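PDB 5XFT: dehydroascorbate reductase, which probably reduces L-dehydroascorbate to L-ascorbate at the expense of two glutathione molecules, which are joined as glutathione disulfide. Local coordinates for residues A[132-135]-A[136-139]; A[195-198]-A[199-203]. All coordinates share one frame; numbering follows the deposited sequence.

Both contacts are local and lie in series, so neither nests within nor crosses the other. From the N terminus, the chain first builds the thioredoxin-like domain, including helix 22-33, before entering the helical part of this glutathione transferase fold. Interaction 1 forms the C-terminal end of helix 118-138, where the last turn is tied to itself and packs on helix 182-193. After helices 153-173 and 182-193, interaction 2 turns the chain out of short helix 195-199 toward helix 204-212 and leans on helix 22-33. The centres of the two contacts are 24 Å apart, and their nearest atoms stay about 11 Å apart.

Interaction 1: residues A[132-135]-A[136-139]; sequences MDDY and LRQH
Tyr135 and His139 stack at the C-terminal end of helix 118-138, in the helical domain of the glutathione transferase fold, where the chain leaves helical geometry at His139. With CG set anti to the backbone N and beside the carbonyl carbon (chi1 -168°), the tyrosine ring stands where His139, four residues on, can lie over it. Tyr135 CB sits 3.1 Å from the next peptide nitrogen, Leu136 N, as chain geometry requires, and contact with His139 begins with the ring atoms. The ring lies face to face with the imidazole, displaced toward its rim. Tyr135 CZ is 3.3 Å from His139 CE1. At the tip, Tyr135 OH comes within 3.5 Å of His139 NE2. This is an offset stack, with centroids 3.9 Å apart and planes inclined by only 14°. The imidazole is fixed in rotation as well: His139 ND1 donates to Tyr135 O over 3.0 Å, close to the plane of its own ring, while His139 N reaches the same carbonyl weakly. Replacing the tyrosine by an alanine is likely to leave one face of the His139 ring without its aromatic partner and open a gap beside Val95 and Pro96, which Tyr135 also touches.

Around the helix, Arg137 links two acidic residues in a salt-bridge network. Its chain bends at chi3 (-61°), folding the guanidinium back toward the preceding turn. Arg137 NH2 donates to the syn side of Asp133 OD2 at 2.8 Å and also bonds Thr182. Asp133 OD1 meets the first turn of helix 182-193 through weak bonds from the backbone N atoms of Ala183 and Leu184, and Leu136 packs on the same helix. Arg137 NH1 adds weaker bonds to Asp133 OD2 and, at the guanidinium edge, to Asp134 OD1, 3.3 Å away.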
# COMPACT_ATOMS: atom_id res chain seq x y z
N MET A 132 12.21 -9.75 -3.72
CA MET A 132 11.08 -10.10 -2.85
C MET A 132 10.79 -11.60 -2.91
O MET A 132 10.57 -12.24 -1.88
CB MET A 132 9.84 -9.31 -3.26
CG MET A 132 10.00 -7.80 -3.15
SD MET A 132 8.69 -6.91 -3.99
CE MET A 132 7.24 -7.52 -3.14
N ASP A 133 10.80 -12.16 -4.12
CA ASP A 133 10.46 -13.57 -4.30
C ASP A 133 11.46 -14.47 -3.58
O ASP A 133 11.07 -15.38 -2.83
CB ASP A 133 10.42 -13.87 -5.80
CG ASP A 133 10.27 -15.34 -6.11
OD1 ASP A 133 9.18 -15.89 -5.86
OD2 ASP A 133 11.25 -15.93 -6.60
N ASP A 134 12.76 -14.22 -3.78
CA ASP A 134 13.79 -14.98 -3.08
C ASP A 134 13.63 -14.86 -1.58
O ASP A 134 13.69 -15.86 -0.85
CB ASP A 134 15.18 -14.50 -3.51
CG ASP A 134 15.47 -14.78 -4.96
OD1 ASP A 134 14.72 -15.57 -5.57
OD2 ASP A 134 16.46 -14.22 -5.49
N TYR A 135 13.42 -13.63 -1.08
CA TYR A 135 13.28 -13.44 0.35
C TYR A 135 12.13 -14.28 0.90
O TYR A 135 12.29 -15.03 1.86
CB TYR A 135 13.07 -11.96 0.69
CG TYR A 135 13.20 -11.69 2.17
CD1 TYR A 135 12.12 -11.86 3.03
CD2 TYR A 135 14.40 -11.27 2.72
CE1 TYR A 135 12.23 -11.63 4.39
CE2 TYR A 135 14.52 -11.03 4.08
CZ TYR A 135 13.43 -11.21 4.91
OH TYR A 135 13.54 -10.97 6.26
N LEU A 136 10.95 -14.17 0.28
CA LEU A 136 9.81 -14.95 0.76
C LEU A 136 10.07 -16.45 0.68
O LEU A 136 9.54 -17.21 1.49
CB LEU A 136 8.55 -14.58 -0.03
CG LEU A 136 8.00 -13.17 0.21
CD1 LEU A 136 6.75 -12.93 -0.63
CD2 LEU A 136 7.68 -12.97 1.69
N ARG A 137 10.90 -16.89 -0.27
CA ARG A 137 11.20 -18.31 -0.36
C ARG A 137 12.11 -18.76 0.78
O ARG A 137 11.87 -19.79 1.40
CB ARG A 137 11.84 -18.64 -1.72
CG ARG A 137 12.01 -20.15 -1.95
CD ARG A 137 12.49 -20.47 -3.36
NE ARG A 137 11.55 -20.02 -4.38
CZ ARG A 137 11.74 -18.97 -5.17
NH1 ARG A 137 12.86 -18.26 -5.08
NH2 ARG A 137 10.82 -18.63 -6.06
N GLN A 138 13.18 -18.00 1.05
CA GLN A 138 14.10 -18.39 2.11
C GLN A 138 13.46 -18.36 3.49
O GLN A 138 14.00 -18.96 4.43
CB GLN A 138 15.34 -17.51 2.11
CG GLN A 138 16.32 -17.86 1.02
CD GLN A 138 17.73 -17.48 1.38
OE1 GLN A 138 18.01 -16.32 1.70
NE2 GLN A 138 18.63 -18.45 1.34
N HIS A 139 12.33 -17.67 3.65
CA HIS A 139 11.65 -17.54 4.93
C HIS A 139 10.30 -18.26 4.94
O HIS A 139 9.51 -18.05 5.86
CB HIS A 139 11.46 -16.06 5.28
CG HIS A 139 12.74 -15.33 5.54
ND1 HIS A 139 13.59 -14.94 4.53
CD2 HIS A 139 13.31 -14.92 6.70
CE1 HIS A 139 14.63 -14.31 5.06
NE2 HIS A 139 14.49 -14.29 6.37

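Interaction 2: residues A[195-198]-A[199-203]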
# COMPACT_ATOMS: atom_id res chain seq x y z
N PRO A 195 -8.41 -11.56 6.26
CA PRO A 195 -9.50 -10.61 6.54
C PRO A 195 -9.02 -9.17 6.65
O PRO A 195 -9.77 -8.25 6.29
CB PRO A 195 -10.07 -11.11 7.87
CG PRO A 195 -9.63 -12.54 7.97
CD PRO A 195 -8.29 -12.59 7.30
N GLU A 196 -7.81 -8.95 7.16
CA GLU A 196 -7.27 -7.59 7.20
C GLU A 196 -7.18 -7.00 5.81
O GLU A 196 -7.51 -5.82 5.60
CB GLU A 196 -5.89 -7.58 7.86
CG GLU A 196 -5.88 -7.88 9.35
CD GLU A 196 -5.69 -9.36 9.66
OE1 GLU A 196 -6.45 -10.20 9.12
OE2 GLU A 196 -4.77 -9.67 10.44
N TRP A 197 -6.75 -7.80 4.83
CA TRP A 197 -6.71 -7.34 3.45
C TRP A 197 -8.11 -7.17 2.89
O TRP A 197 -8.39 -6.19 2.18
CB TRP A 197 -5.91 -8.34 2.61
CG TRP A 197 -5.85 -8.04 1.15
CD1 TRP A 197 -6.76 -8.40 0.19
CD2 TRP A 197 -4.81 -7.33 0.46
NE1 TRP A 197 -6.35 -7.95 -1.04
CE2 TRP A 197 -5.16 -7.29 -0.90
CE3 TRP A 197 -3.62 -6.72 0.87
CZ2 TRP A 197 -4.36 -6.66 -1.86
CZ3 TRP A 197 -2.83 -6.10 -0.08
CH2 TRP A 197 -3.21 -6.08 -1.43
N GLN A 198 -9.02 -8.11 3.20
CA GLN A 198 -10.38 -8.04 2.68
C GLN A 198 -11.11 -6.80 3.17
O GLN A 198 -11.99 -6.28 2.47
CB GLN A 198 -11.16 -9.29 3.09
CG GLN A 198 -10.69 -10.56 2.43
CD GLN A 198 -11.41 -11.79 2.96
OE1 GLN A 198 -12.27 -11.69 3.84
NE2 GLN A 198 -11.06 -12.95 2.43
N HIS A 199 -10.77 -6.32 4.37
CA HIS A 199 -11.52 -5.20 4.92
C HIS A 199 -11.30 -3.92 4.13
O HIS A 199 -12.18 -3.06 4.08
CB HIS A 199 -11.15 -4.99 6.39
CG HIS A 199 -11.61 -6.11 7.28
ND1 HIS A 199 -12.39 -7.14 6.82
CD2 HIS A 199 -11.39 -6.35 8.59
CE1 HIS A 199 -12.64 -7.98 7.81
NE2 HIS A 199 -12.04 -7.52 8.90
N VAL A 200 -10.14 -3.78 3.48
CA VAL A 200 -9.77 -2.52 2.87
C VAL A 200 -9.33 -2.73 1.43
O VAL A 200 -8.50 -1.97 0.91
CB VAL A 200 -8.67 -1.82 3.70
CG1 VAL A 200 -9.23 -1.38 5.05
CG2 VAL A 200 -7.48 -2.76 3.91
N ASP A 201 -9.88 -3.74 0.77
CA ASP A 201 -9.62 -3.98 -0.65
C ASP A 201 -10.50 -3.06 -1.48
O ASP A 201 -11.73 -3.21 -1.49
CB ASP A 201 -9.86 -5.45 -1.00
CG ASP A 201 -9.35 -5.82 -2.39
OD1 ASP A 201 -9.16 -4.92 -3.24
OD2 ASP A 201 -9.14 -7.03 -2.64
N TYR A 202 -9.89 -2.11 -2.19
CA TYR A 202 -10.64 -1.19 -3.03
C TYR A 202 -10.97 -1.76 -4.40
O TYR A 202 -11.87 -1.25 -5.07
CB TYR A 202 -9.87 0.14 -3.18
CG TYR A 202 -8.37 -0.02 -3.20
CD1 TYR A 202 -7.71 -0.35 -4.38
CD2 TYR A 202 -7.61 0.16 -2.05
CE1 TYR A 202 -6.33 -0.50 -4.41
CE2 TYR A 202 -6.24 0.02 -2.07
CZ TYR A 202 -5.60 -0.31 -3.25
OH TYR A 202 -4.23 -0.45 -3.28
N GLY A 203 -10.26 -2.79 -4.85
CA GLY A 203 -10.60 -3.46 -6.09
C GLY A 203 -9.76 -2.99 -7.27
O GLY A 203 -9.10 -1.95 -7.23
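Asp201 OD1 is gripped by two donors, the backbone N of Gly203 at 2.9 Å and the hydroxyl of Tyr163, while the second oxygen of the carboxylate turns back to Trp197. Gly203 N comes in on the anti side of OD1, 28° out of the carboxylate plane. The other bond, from Trp197 NE1 to Asp201 OD2, is weak, 3.3 Å long and bent to 128° at the hydrogen. Both side chains have CG anti to the backbone N (chi1 177° for Trp197), which brings their ends together across the turn.

At the other end, His199 N bonds Pro195 O at 2.9 Å, and the His199 ring folds back so that the Pro195 carbonyl lies over one face. The oxygen stands over that face rather than in the ring plane, so its close approach to His199 ND1 is not a hydrogen bond. Next, Val200 N reaches Trp197 O at 3.2 Å, an i to i+3 bond that arrives from well above the carbonyl plane, and Val200 CG2 rests 3.5 Å from Glu196 O.

Trp197 and Val200 both meet His25 of helix 22-33, so the segment packs against the thioredoxin-like domain. Beyond it, Asp201 forms an Asx turn leading to Gly203, the N-cap of helix 204-212.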